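Local coordinates for L-amino acid deaminase (Proteus vulgaris, PDB 5I39), which probably catalyses the FAD-dependent oxidative deamination of L-amino acids, working as a membrane-bound flavoprotein oxidoreductase, at residues Ile84-Met88 / Val134-Ile138; Phe93-His97 / Trp375-Glu379; Lys152-Glu157 / Ile174-Asp180; Glu354-Ile358 / Ile369-Thr373. One frame throughout, in Å; residues are numbered along the deposited sequence. Where two conformers were deposited one is given.

Overall arrangement
Contacts 2 and 4 lie on the FAD cofactor, and contacts 1 and 3 lead away from contact 2. The centres of contacts 2 and 4 are about 11 Å apart, and the short loop after strand 367-371 leads straight from one to the other; Glu379 OE1 meets Thr373 OG1 at 2.6 Å. Contact 1 adjoins contact 2 at His96, where Ile84 O lies 2.7 Å from His96 ND1 in a probable hydrogen bond. From there Ser85 N and Glu178 OE2, 2.9 Å apart in another probable hydrogen bond, lead to contact 3. Contact 3 belongs to the large mixed sheet and contact 4 to the Rossmann-type sheet, with about 28 Å between their centres.

Contact 1 of 4, residues Ile84-Met88 / Val134-Ile138; sequences ISYKM and VRKWI
The type II beta turn from Ser85 to Met88 is laid against the indole of Trp137, with the CA atoms of Lys87 and Trp137 6.6 Å apart. Backbone of the turn lies over one face of the ring: Lys87 N sits above it near the rim, and Lys87 CA makes a CH-pi contact 3.6 Å from the centroid of the five-membered ring of Trp137. At the ring's edge, Trp137 NE1 donates to Met88 O at 2.8 Å. The acceptor lies in the indole plane, whereas the N-H reaches the carbonyl from above, 47° out of its plane. Because CG of Trp137 is anti to the backbone N (chi1 -175°), the indole extends from helix 128-143 to the turn. This turn belongs to the loop joining strand 82-83 to helix 90-103, so the contact joins that connection to helix 128-143; Phe93 of helix 90-103 also touches Trp137. The Tyr86 ring lies obliquely beside the indole, the planes at 65°, with Tyr86 OH 3.6 Å from Val134 CB. Strand 153-156 borders the same side chains through Thr153 and Ile155. In the conformer given, Lys87 extends past Val134 to a salt bridge with Asp130.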
# COMPACT_ATOMS: atom_id res chain seq x y z
N ILE A 84 4.14 -3.07 -7.59
CA ILE A 84 4.16 -3.87 -8.81
C ILE A 84 2.87 -3.71 -9.60
O ILE A 84 1.80 -3.50 -9.02
CB ILE A 84 4.46 -5.37 -8.54
CG1 ILE A 84 3.27 -6.10 -7.88
CG2 ILE A 84 5.73 -5.51 -7.71
CD1 ILE A 84 3.47 -7.60 -7.74
N SER A 85 2.99 -3.84 -10.92
CA SER A 85 1.83 -4.01 -11.80
C SER A 85 1.68 -5.43 -12.32
O SER A 85 0.70 -5.72 -13.01
CB SER A 85 1.92 -3.05 -12.98
OG SER A 85 3.03 -3.36 -13.80
N TYR A 86 2.61 -6.33 -11.97
CA TYR A 86 2.66 -7.69 -12.53
C TYR A 86 1.34 -8.43 -12.33
O TYR A 86 0.84 -8.51 -11.21
CB TYR A 86 3.79 -8.49 -11.88
CG TYR A 86 4.32 -9.64 -12.71
CD1 TYR A 86 4.90 -9.41 -13.95
CD2 TYR A 86 4.31 -10.95 -12.22
CE1 TYR A 86 5.42 -10.46 -14.70
CE2 TYR A 86 4.83 -12.00 -12.97
CZ TYR A 86 5.37 -11.75 -14.20
OH TYR A 86 5.90 -12.77 -14.94
N LYS A 87 0.81 -8.96 -13.44
CA LYS A 87 -0.46 -9.72 -13.48
C LYS A 87 -1.71 -8.92 -13.12
O LYS A 87 -2.79 -9.50 -12.99
CB LYS A 87 -0.38 -10.99 -12.62
CG LYS A 87 0.55 -12.07 -13.13
CD LYS A 87 0.42 -13.32 -12.28
CE LYS A 87 1.12 -14.52 -12.89
NZ LYS A 87 0.95 -15.75 -12.07
N MSE A 88 -1.61 -7.60 -12.99
CA MSE A 88 -2.81 -6.83 -12.61
C MSE A 88 -3.80 -6.87 -13.75
O MSE A 88 -3.42 -6.71 -14.91
CB MSE A 88 -2.51 -5.38 -12.26
CG MSE A 88 -1.70 -5.23 -10.96
SE MSE A 88 -2.67 -5.85 -9.37
CE MSE A 88 -1.22 -6.97 -8.66
N VAL A 134 1.52 -15.62 -18.17
CA VAL A 134 2.28 -14.37 -17.99
C VAL A 134 2.70 -13.79 -19.35
O VAL A 134 2.65 -12.58 -19.54
CB VAL A 134 3.47 -14.47 -16.99
CG1 VAL A 134 2.96 -14.85 -15.61
CG2 VAL A 134 4.54 -15.44 -17.44
N ARG A 135 3.11 -14.65 -20.28
CA ARG A 135 3.47 -14.18 -21.61
C ARG A 135 2.30 -13.50 -22.31
O ARG A 135 2.46 -12.42 -22.89
CB ARG A 135 4.04 -15.30 -22.47
CG ARG A 135 5.51 -15.55 -22.21
CD ARG A 135 6.02 -16.77 -22.95
NE ARG A 135 7.46 -16.70 -23.16
CZ ARG A 135 8.27 -17.75 -23.30
NH1 ARG A 135 7.81 -19.00 -23.21
NH2 ARG A 135 9.57 -17.56 -23.52
N LYS A 136 1.11 -14.09 -22.21
CA LYS A 136 -0.09 -13.48 -22.78
C LYS A 136 -0.38 -12.13 -22.11
O LYS A 136 -0.72 -11.16 -22.79
CB LYS A 136 -1.31 -14.39 -22.65
CG LYS A 136 -2.53 -13.86 -23.39
CD LYS A 136 -3.77 -14.72 -23.20
CE LYS A 136 -4.94 -14.12 -23.96
NZ LYS A 136 -6.19 -14.91 -23.80
N TRP A 137 -0.26 -12.08 -20.79
CA TRP A 137 -0.49 -10.86 -20.03
C TRP A 137 0.43 -9.73 -20.49
O TRP A 137 -0.03 -8.61 -20.74
CB TRP A 137 -0.34 -11.14 -18.52
CG TRP A 137 -0.67 -9.95 -17.68
CD1 TRP A 137 -1.90 -9.60 -17.21
CD2 TRP A 137 0.23 -8.95 -17.24
NE1 TRP A 137 -1.82 -8.43 -16.50
CE2 TRP A 137 -0.52 -8.01 -16.50
CE3 TRP A 137 1.61 -8.75 -17.37
CZ2 TRP A 137 0.06 -6.88 -15.91
CZ3 TRP A 137 2.19 -7.63 -16.79
CH2 TRP A 137 1.41 -6.71 -16.07
N ILE A 138 1.72 -10.03 -20.66
CA ILE A 138 2.68 -9.02 -21.12
C ILE A 138 2.39 -8.60 -22.57
O ILE A 138 2.38 -7.41 -22.88
CB ILE A 138 4.14 -9.50 -21.00
CG1 ILE A 138 4.50 -9.81 -19.53
CG2 ILE A 138 5.10 -8.43 -21.52
CD1 ILE A 138 5.82 -10.52 -19.33

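Contact 2 of 4, residues Phe93-His97 / Trp375-Glu379; sequences FLLHH and WGMTE. With FAD (flavin-adenine dinucleotide), chain B.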
# COMPACT_ATOMS: atom_id res chain seq x y z
N PHE A 93 -4.66 -2.14 -13.54
CA PHE A 93 -3.33 -2.00 -14.12
C PHE A 93 -2.84 -0.56 -14.08
O PHE A 93 -1.74 -0.29 -13.58
CB PHE A 93 -3.25 -2.52 -15.56
CG PHE A 93 -1.90 -2.26 -16.16
CD1 PHE A 93 -0.83 -3.09 -15.86
CD2 PHE A 93 -1.68 -1.12 -16.92
CE1 PHE A 93 0.43 -2.82 -16.37
CE2 PHE A 93 -0.42 -0.84 -17.42
CZ PHE A 93 0.64 -1.69 -17.15
N LEU A 94 -3.62 0.37 -14.61
CA LEU A 94 -3.17 1.77 -14.67
C LEU A 94 -3.03 2.38 -13.27
O LEU A 94 -2.13 3.18 -13.03
CB LEU A 94 -4.07 2.61 -15.57
CG LEU A 94 -3.90 2.35 -17.07
CD1 LEU A 94 -4.95 3.12 -17.84
CD2 LEU A 94 -2.51 2.71 -17.58
N LEU A 95 -3.90 2.00 -12.35
CA LEU A 95 -3.76 2.42 -10.97
C LEU A 95 -2.36 2.09 -10.43
O LEU A 95 -1.73 2.90 -9.76
CB LEU A 95 -4.86 1.77 -10.13
CG LEU A 95 -5.07 2.27 -8.71
CD1 LEU A 95 -5.63 3.69 -8.69
CD2 LEU A 95 -6.01 1.34 -7.99
N HIS A 96 -1.88 0.89 -10.76
CA HIS A 96 -0.54 0.46 -10.36
C HIS A 96 0.59 1.06 -11.19
O HIS A 96 1.64 1.43 -10.66
CB HIS A 96 -0.47 -1.06 -10.38
CG HIS A 96 -1.24 -1.69 -9.27
ND1 HIS A 96 -0.72 -2.69 -8.48
CD2 HIS A 96 -2.47 -1.42 -8.78
CE1 HIS A 96 -1.61 -3.03 -7.57
NE2 HIS A 96 -2.68 -2.27 -7.73
N HIS A 97 0.38 1.14 -12.50
CA HIS A 97 1.38 1.67 -13.44
C HIS A 97 1.66 3.14 -13.13
O HIS A 97 2.82 3.56 -13.02
CB HIS A 97 0.83 1.47 -14.85
CG HIS A 97 1.79 1.79 -15.95
ND1 HIS A 97 2.93 1.06 -16.18
CD2 HIS A 97 1.72 2.72 -16.93
CE1 HIS A 97 3.54 1.55 -17.26
NE2 HIS A 97 2.82 2.55 -17.72
N TRP A 375 -3.28 -3.56 -2.08
CA TRP A 375 -2.16 -2.92 -2.76
C TRP A 375 -2.17 -1.40 -2.53
O TRP A 375 -1.73 -0.63 -3.39
CB TRP A 375 -2.23 -3.22 -4.26
CG TRP A 375 -1.97 -4.65 -4.59
CD1 TRP A 375 -2.88 -5.59 -4.97
CD2 TRP A 375 -0.70 -5.30 -4.60
NE1 TRP A 375 -2.26 -6.78 -5.21
CE2 TRP A 375 -0.92 -6.64 -4.98
CE3 TRP A 375 0.61 -4.88 -4.31
CZ2 TRP A 375 0.13 -7.56 -5.09
CZ3 TRP A 375 1.64 -5.80 -4.41
CH2 TRP A 375 1.39 -7.13 -4.80
N GLY A 376 -2.63 -0.97 -1.37
CA GLY A 376 -2.82 0.44 -1.09
C GLY A 376 -1.55 1.26 -1.08
O GLY A 376 -1.59 2.43 -1.43
N MSE A 377 -0.42 0.68 -0.69
CA MSE A 377 0.83 1.44 -0.73
C MSE A 377 1.12 1.84 -2.16
O MSE A 377 1.34 3.02 -2.45
CB MSE A 377 2.01 0.68 -0.13
CG MSE A 377 1.90 0.41 1.36
SE MSE A 377 1.83 2.05 2.45
CE MSE A 377 3.52 2.87 1.87
N THR A 378 1.10 0.86 -3.05
CA THR A 378 1.35 1.07 -4.48
C THR A 378 0.37 2.05 -5.11
O THR A 378 0.77 2.94 -5.87
CB THR A 378 1.24 -0.27 -5.23
OG1 THR A 378 2.21 -1.19 -4.71
CG2 THR A 378 1.49 -0.11 -6.73
N GLU A 379 -0.91 1.85 -4.82
CA GLU A 379 -1.99 2.59 -5.47
C GLU A 379 -2.17 4.00 -4.94
O GLU A 379 -2.70 4.86 -5.65
CB GLU A 379 -3.30 1.84 -5.27
CG GLU A 379 -3.32 0.47 -5.95
CD GLU A 379 -4.43 -0.44 -5.45
OE1 GLU A 379 -5.12 -0.10 -4.47
OE2 GLU A 379 -4.60 -1.52 -6.06
PA FAD B . -4.43 1.46 7.36
O1A FAD B . -4.79 0.22 8.19
O2A FAD B . -2.94 1.69 7.20
O5B FAD B . -5.01 2.79 8.02
C5B FAD B . -6.37 2.94 8.38
C4B FAD B . -6.36 3.77 9.65
O4B FAD B . -7.72 4.12 9.98
C3B FAD B . -5.80 3.00 10.84
O3B FAD B . -4.63 3.66 11.34
C2B FAD B . -6.98 2.97 11.82
O2B FAD B . -6.58 3.01 13.20
C1B FAD B . -7.80 4.17 11.39
N9A FAD B . -9.22 4.13 11.74
C8A FAD B . -10.07 3.15 11.49
N7A FAD B . -11.32 3.45 11.88
C5A FAD B . -11.23 4.67 12.40
C6A FAD B . -12.16 5.61 13.02
N6A FAD B . -13.46 5.28 13.17
N1A FAD B . -11.69 6.80 13.43
C2A FAD B . -10.41 7.15 13.27
N3A FAD B . -9.49 6.34 12.74
C4A FAD B . -9.86 5.13 12.30
N1 FAD B . 0.52 -3.05 -0.48
C2 FAD B . 1.43 -2.85 -1.44
O2 FAD B . 1.22 -1.96 -2.27
N3 FAD B . 2.55 -3.62 -1.50
C4 FAD B . 2.83 -4.62 -0.66
O4 FAD B . 3.87 -5.26 -0.75
C4X FAD B . 1.87 -4.91 0.41
N5 FAD B . 2.02 -5.94 1.29
C5X FAD B . 1.20 -6.04 2.35
C6 FAD B . 1.46 -6.94 3.38
C7 FAD B . 0.66 -7.01 4.52
C7M FAD B . 0.99 -7.97 5.64
C8 FAD B . -0.51 -6.13 4.63
C8M FAD B . -1.40 -6.15 5.85
C9 FAD B . -0.79 -5.25 3.59
C9A FAD B . 0.02 -5.17 2.46
N10 FAD B . -0.26 -4.28 1.41
C10 FAD B . 0.69 -4.02 0.43
C1' FAD B . -1.45 -3.46 1.42
C2' FAD B . -1.27 -2.11 2.04
O2' FAD B . -0.46 -2.25 3.20
C3' FAD B . -2.66 -1.58 2.38
O3' FAD B . -3.55 -1.68 1.23
C4' FAD B . -2.65 -0.14 2.82
O4' FAD B . -1.67 0.06 3.86
C5' FAD B . -4.02 0.25 3.33
O5' FAD B . -3.92 1.60 3.78
P FAD B . -5.16 2.24 4.61
O1P FAD B . -4.80 3.66 4.89
O2P FAD B . -6.46 1.90 3.91
O3P FAD B . -5.20 1.33 5.96
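The start of helix 376-392, which binds the flavin, packs against helix 90-103 through His96, whose ring is met by Trp375, Thr378 and Glu379. His96 NE2 donates to Glu379 OE2 at 2.7 Å, on the anti lone pair of that oxygen; the carboxylate is turned 71° from the ring, and the acceptor is slightly tilted from the ring plane. With ND1 bonded to Ile84 O, both nitrogens are engaged and the rotation of the imidazole is fixed. Its CE1 edge is directed over the face of the Trp375 indole in an offset edge-to-face pair, with His96 CE1 3.4 Å from Trp375 CG and the ring planes at 68°. Thr378 CG2 lies over one face of the imidazole in a CH-pi contact. On the FAD side, Trp375 holds the N-cap position, and the first turn presents its amides to the cofactor: Gly376 N donates to FAD O3' at 2.8 Å and Thr378 N to FAD O2 at 2.9 Å. Thr378 OG1 adds a second bond to FAD O2 at 2.7 Å. A helix N-terminus directed at the flavin C2 carbonyl probably favours negative charge in the N1-C2 region of the reduced cofactor. Leu95 CD2 packs across the Glu379 chain, 3.5 Å from Glu379 CG, while Glu379 OE1 is hydrogen-bonded to Thr373 OG1.

Contact 3 of 4, residues Lys152-Glu157 / Ile174-Asp180; sequences KTRIIE and IAGFEED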
# COMPACT_ATOMS: atom_id res chain seq x y z
N LYS A 152 7.73 -1.63 -18.66
CA LYS A 152 9.09 -2.19 -18.51
C LYS A 152 9.13 -3.63 -18.00
O LYS A 152 10.12 -4.06 -17.40
CB LYS A 152 9.94 -1.25 -17.64
CG LYS A 152 10.07 0.14 -18.24
CD LYS A 152 11.39 0.84 -17.92
CE LYS A 152 11.62 2.03 -18.85
NZ LYS A 152 12.57 1.74 -19.95
N THR A 153 8.08 -4.39 -18.30
CA THR A 153 7.98 -5.78 -17.88
C THR A 153 8.20 -6.69 -19.08
O THR A 153 7.60 -6.49 -20.14
CB THR A 153 6.62 -6.04 -17.24
OG1 THR A 153 6.49 -5.15 -16.13
CG2 THR A 153 6.50 -7.47 -16.75
N ARG A 154 9.03 -7.71 -18.90
CA ARG A 154 9.42 -8.58 -20.00
C ARG A 154 10.00 -9.88 -19.48
O ARG A 154 10.45 -9.97 -18.33
CB ARG A 154 10.43 -7.86 -20.91
CG ARG A 154 11.69 -7.40 -20.20
CD ARG A 154 12.52 -6.47 -21.07
NE ARG A 154 13.56 -5.86 -20.24
CZ ARG A 154 14.72 -6.43 -19.92
NH1 ARG A 154 15.08 -7.62 -20.41
NH2 ARG A 154 15.56 -5.79 -19.11
N ILE A 155 9.98 -10.90 -20.34
CA ILE A 155 10.50 -12.22 -20.00
C ILE A 155 12.02 -12.24 -20.22
O ILE A 155 12.50 -11.80 -21.27
CB ILE A 155 9.83 -13.31 -20.87
CG1 ILE A 155 8.31 -13.35 -20.64
CG2 ILE A 155 10.45 -14.69 -20.63
CD1 ILE A 155 7.86 -13.82 -19.27
N ILE A 156 12.75 -12.76 -19.24
CA ILE A 156 14.20 -12.87 -19.32
C ILE A 156 14.71 -14.29 -19.12
O ILE A 156 14.09 -15.11 -18.45
CB ILE A 156 14.92 -11.89 -18.36
CG1 ILE A 156 14.62 -12.22 -16.88
CG2 ILE A 156 14.55 -10.46 -18.71
CD1 ILE A 156 15.47 -11.44 -15.91
N GLU A 157 15.87 -14.53 -19.73
CA GLU A 157 16.59 -15.80 -19.68
C GLU A 157 18.08 -15.49 -19.71
O GLU A 157 18.47 -14.35 -19.97
CB GLU A 157 16.28 -16.67 -20.90
CG GLU A 157 14.83 -17.08 -21.08
CD GLU A 157 14.57 -17.64 -22.47
OE1 GLU A 157 14.81 -16.90 -23.46
OE2 GLU A 157 14.15 -18.80 -22.59
N ILE A 174 14.01 -19.22 -16.59
CA ILE A 174 13.16 -18.21 -17.21
C ILE A 174 12.37 -17.47 -16.13
O ILE A 174 12.02 -18.06 -15.11
CB ILE A 174 12.23 -18.85 -18.27
CG1 ILE A 174 11.58 -17.78 -19.15
CG2 ILE A 174 11.18 -19.76 -17.63
CD1 ILE A 174 11.07 -18.33 -20.47
N ALA A 175 12.11 -16.19 -16.36
CA ALA A 175 11.34 -15.40 -15.40
C ALA A 175 10.71 -14.19 -16.05
O ALA A 175 11.18 -13.70 -17.07
CB ALA A 175 12.23 -14.94 -14.26
N GLY A 176 9.63 -13.72 -15.43
CA GLY A 176 9.07 -12.41 -15.75
C GLY A 176 9.78 -11.35 -14.93
O GLY A 176 9.85 -11.45 -13.71
N PHE A 177 10.30 -10.34 -15.62
CA PHE A 177 11.10 -9.28 -15.01
C PHE A 177 10.36 -7.96 -15.12
O PHE A 177 10.24 -7.40 -16.21
CB PHE A 177 12.45 -9.19 -15.73
CG PHE A 177 13.43 -8.18 -15.14
CD1 PHE A 177 13.54 -7.94 -13.77
CD2 PHE A 177 14.31 -7.52 -15.99
CE1 PHE A 177 14.48 -7.04 -13.27
CE2 PHE A 177 15.24 -6.62 -15.50
CZ PHE A 177 15.33 -6.38 -14.14
N GLU A 178 9.83 -7.48 -14.00
CA GLU A 178 9.25 -6.14 -13.94
C GLU A 178 10.41 -5.24 -13.56
O GLU A 178 10.72 -5.06 -12.38
CB GLU A 178 8.11 -6.08 -12.93
CG GLU A 178 7.46 -4.71 -12.82
CD GLU A 178 6.16 -4.70 -12.05
OE1 GLU A 178 5.48 -5.74 -11.96
OE2 GLU A 178 5.79 -3.60 -11.57
N GLU A 179 11.10 -4.72 -14.58
CA GLU A 179 12.38 -4.05 -14.37
C GLU A 179 12.26 -2.82 -13.47
O GLU A 179 13.19 -2.51 -12.73
CB GLU A 179 13.05 -3.68 -15.70
CG GLU A 179 14.43 -3.05 -15.50
CD GLU A 179 15.33 -3.08 -16.72
OE1 GLU A 179 14.83 -3.20 -17.85
OE2 GLU A 179 16.56 -2.95 -16.55
N ASP A 180 11.13 -2.14 -13.55
CA ASP A 180 10.90 -0.93 -12.77
C ASP A 180 10.03 -1.14 -11.54
O ASP A 180 9.43 -0.20 -11.04
CB ASP A 180 10.31 0.16 -13.67
CG ASP A 180 8.90 -0.13 -14.09
OD1 ASP A 180 8.51 -1.32 -14.14
OD2 ASP A 180 8.18 0.84 -14.38
O HOH W 1 6.58 -2.31 -16.01
O HOH W 2 12.40 -3.53 -19.10
O HOH W 3 4.40 -5.67 -14.55
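Phe177 buries the most surface in this contact, paired with Arg154 across two antiparallel strands. Their backbones form a hydrogen-bonded pair, with Phe177 N donating to Arg154 O at 2.7 Å and Arg154 N to Phe177 O at 3.0 Å. The side chains run alongside each other on one face of the sheet, guanidinium and phenyl planes almost perpendicular at 83°: Phe177 CD2 lies over a guanidinium face, and Arg154 NH2 comes to the ring's edge. Glu179 CA sits above the centre of the phenyl ring, and Arg154 NH2 forms a salt bridge with Glu179 OE1 at 3.0 Å. That bond is nearly straight (173°) and in the guanidinium plane, but meets OE1 from above the carboxylate plane; Arg154 NH2 has a second acidic partner in Glu160. Strands 153-156 and 175-178 belong to the large mixed sheet, in which strand 117-123 flanks the latter on its other side through Gly176 and Glu178. Ile156 lies beyond Phe177 on the same face, its CD1 3.8 Å from Phe177 CB, and Ile156 N donates to Ala175 O at 2.8 Å. At the opposite end Lys152 O receives Glu179 N at 3.1 Å, while one water links Lys152 O, Arg154 NE and Glu179 OE1. Another bridges Lys152 N, Thr153 OG1 and Asp180 OD1; the last also forms a salt bridge with Lys100.

Contact 4 of 4, residues Glu354-Ile358 / Ile369-Thr373; sequences ENPII and INTAT. With FAD (flavin-adenine dinucleotide), chain B; EDO (1,2-ethanediol), chain H.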
# COMPACT_ATOMS: atom_id res chain seq x y z
N GLU A 354 -11.50 -8.49 -5.54
CA GLU A 354 -10.09 -8.19 -5.22
C GLU A 354 -9.60 -6.82 -5.72
O GLU A 354 -8.40 -6.55 -5.73
CB GLU A 354 -9.16 -9.32 -5.71
CG GLU A 354 -9.53 -10.68 -5.13
CD GLU A 354 -8.69 -11.83 -5.67
OE1 GLU A 354 -7.87 -11.63 -6.59
OE2 GLU A 354 -8.87 -12.96 -5.16
N ASN A 355 -10.53 -5.94 -6.09
CA ASN A 355 -10.18 -4.59 -6.53
C ASN A 355 -10.62 -3.57 -5.47
O ASN A 355 -11.47 -3.87 -4.64
CB ASN A 355 -10.81 -4.29 -7.89
CG ASN A 355 -10.28 -5.20 -8.98
OD1 ASN A 355 -9.14 -5.66 -8.92
ND2 ASN A 355 -11.11 -5.46 -9.98
N PRO A 356 -10.02 -2.36 -5.49
CA PRO A 356 -10.33 -1.37 -4.46
C PRO A 356 -11.77 -0.87 -4.45
O PRO A 356 -12.50 -1.04 -5.43
CB PRO A 356 -9.38 -0.21 -4.80
CG PRO A 356 -8.27 -0.83 -5.56
CD PRO A 356 -8.94 -1.89 -6.38
N ILE A 357 -12.15 -0.27 -3.32
CA ILE A 357 -13.39 0.50 -3.23
C ILE A 357 -12.98 1.96 -3.07
O ILE A 357 -12.49 2.37 -2.01
CB ILE A 357 -14.33 0.02 -2.12
CG1 ILE A 357 -14.75 -1.43 -2.39
CG2 ILE A 357 -15.56 0.92 -2.05
CD1 ILE A 357 -15.53 -2.11 -1.28
N ILE A 358 -13.15 2.72 -4.15
CA ILE A 358 -12.81 4.14 -4.21
C ILE A 358 -14.06 4.75 -4.82
O ILE A 358 -14.27 4.64 -6.03
CB ILE A 358 -11.59 4.41 -5.11
CG1 ILE A 358 -10.37 3.60 -4.66
CG2 ILE A 358 -11.26 5.90 -5.10
CD1 ILE A 358 -9.32 3.43 -5.74
N ILE A 369 -15.31 7.09 -0.01
CA ILE A 369 -14.61 5.95 0.60
C ILE A 369 -13.37 5.66 -0.23
O ILE A 369 -13.45 5.64 -1.46
CB ILE A 369 -15.49 4.68 0.62
CG1 ILE A 369 -16.69 4.84 1.56
CG2 ILE A 369 -14.68 3.45 1.03
CD1 ILE A 369 -17.77 3.79 1.38
N ASN A 370 -12.24 5.41 0.43
CA ASN A 370 -11.01 4.97 -0.23
C ASN A 370 -10.44 3.85 0.63
O ASN A 370 -9.78 4.12 1.63
CB ASN A 370 -10.02 6.13 -0.36
CG ASN A 370 -8.76 5.75 -1.13
OD1 ASN A 370 -8.65 4.66 -1.68
ND2 ASN A 370 -7.80 6.67 -1.19
N THR A 371 -10.71 2.61 0.25
CA THR A 371 -10.41 1.48 1.13
C THR A 371 -10.41 0.15 0.37
O THR A 371 -10.42 0.11 -0.86
CB THR A 371 -11.41 1.48 2.33
OG1 THR A 371 -10.83 0.79 3.45
CG2 THR A 371 -12.75 0.86 1.98
N ALA A 372 -10.37 -0.94 1.15
CA ALA A 372 -10.61 -2.30 0.65
C ALA A 372 -9.59 -2.74 -0.39
O ALA A 372 -9.95 -3.36 -1.38
CB ALA A 372 -12.04 -2.44 0.12
N THR A 373 -8.32 -2.43 -0.15
CA THR A 373 -7.28 -2.80 -1.09
C THR A 373 -6.15 -3.57 -0.44
O THR A 373 -5.73 -3.27 0.68
CB THR A 373 -6.74 -1.57 -1.86
OG1 THR A 373 -5.72 -2.01 -2.76
CG2 THR A 373 -6.18 -0.50 -0.92
PA FAD B . -4.43 1.46 7.36
O1A FAD B . -4.79 0.22 8.19
O2A FAD B . -2.94 1.69 7.20
O5B FAD B . -5.01 2.79 8.02
C5B FAD B . -6.37 2.94 8.38
C4B FAD B . -6.36 3.77 9.65
O4B FAD B . -7.72 4.12 9.98
C3B FAD B . -5.80 3.00 10.84
O3B FAD B . -4.63 3.66 11.34
C2B FAD B . -6.98 2.97 11.82
O2B FAD B . -6.58 3.01 13.20
C1B FAD B . -7.80 4.17 11.39
N9A FAD B . -9.22 4.13 11.74
C8A FAD B . -10.07 3.15 11.49
N7A FAD B . -11.32 3.45 11.88
C5A FAD B . -11.23 4.67 12.40
C6A FAD B . -12.16 5.61 13.02
N6A FAD B . -13.46 5.28 13.17
N1A FAD B . -11.69 6.80 13.43
C2A FAD B . -10.41 7.15 13.27
N3A FAD B . -9.49 6.34 12.74
C4A FAD B . -9.86 5.13 12.30
N1 FAD B . 0.52 -3.05 -0.48
C2 FAD B . 1.43 -2.85 -1.44
O2 FAD B . 1.22 -1.96 -2.27
N3 FAD B . 2.55 -3.62 -1.50
C4 FAD B . 2.83 -4.62 -0.66
O4 FAD B . 3.87 -5.26 -0.75
C4X FAD B . 1.87 -4.91 0.41
N5 FAD B . 2.02 -5.94 1.29
C5X FAD B . 1.20 -6.04 2.35
C6 FAD B . 1.46 -6.94 3.38
C7 FAD B . 0.66 -7.01 4.52
C7M FAD B . 0.99 -7.97 5.64
C8 FAD B . -0.51 -6.13 4.63
C8M FAD B . -1.40 -6.15 5.85
C9 FAD B . -0.79 -5.25 3.59
C9A FAD B . 0.02 -5.17 2.46
N10 FAD B . -0.26 -4.28 1.41
C10 FAD B . 0.69 -4.02 0.43
C1' FAD B . -1.45 -3.46 1.42
C2' FAD B . -1.27 -2.11 2.04
O2' FAD B . -0.46 -2.25 3.20
C3' FAD B . -2.66 -1.58 2.38
O3' FAD B . -3.55 -1.68 1.23
C4' FAD B . -2.65 -0.14 2.82
O4' FAD B . -1.67 0.06 3.86
C5' FAD B . -4.02 0.25 3.33
O5' FAD B . -3.92 1.60 3.78
P FAD B . -5.16 2.24 4.61
O1P FAD B . -4.80 3.66 4.89
O2P FAD B . -6.46 1.90 3.91
O3P FAD B . -5.20 1.33 5.96
C1 EDO H . -5.43 -7.76 -3.46
O1 EDO H . -5.75 -7.87 -4.85
C2 EDO H . -5.00 -9.09 -2.88
O2 EDO H . -6.09 -10.02 -2.90
O HOH W 4 -10.15 -5.58 -2.86
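Ile357 and Thr371 carry the backbone hydrogen bonds of this contact as an antiparallel hydrogen-bonded pair: Ile357 N donates to Thr371 O at 3.0 Å, and Thr371 N to Ile357 O at 2.9 Å, the latter nearly along the C=O axis. Ile358 and Asn370 follow as a non-hydrogen-bonded pair, supported by a CA-H...O contact from Ile358 CA to Ile369 O at 3.2 Å. Beyond the Ile357-Thr371 pair, where both segments have left the strand, a water donates to Ala372 O at 2.7 Å and weakly to Asn355 O.

Apolar contacts gather round Ile357. It lies side by side with Ile369, the CG2 methyls of Ile357 and Ile369 4.1 Å apart, and its CG1 branch, anti to the carbonyl carbon (chi1 -62°), brings Ile357 CD1 to 3.8 Å from Ala372 CB. Ala372 takes up positive phi (62°) as the chain leaves the strand. On the other face the ethyl arm of Ile358 makes van der Waals contact with the Asn370 amide oxygen, Ile358 CG1 lying 3.6 Å from Asn370 OD1. Pro356 crosses Thr373, packing its CG against the hydroxyl side.

The buried hydroxyls find partners beyond the two segments: Thr371 OG1 is hydrogen-bonded to Ser243 OG, and Thr373 OG1 to Trp375 N. The cofactor is reached by backbone, Thr373 O accepting a hydrogen bond from FAD O3' at 2.8 Å.

The pairing forms a beta hairpin at one margin of the six-stranded Rossmann-type sheet, where strand 357-360 is the last strand, with the chain at Phe403 hydrogen-bonded to Ile358, and the loop after strand 367-371 delivers a backbone carbonyl to the ribityl chain of FAD.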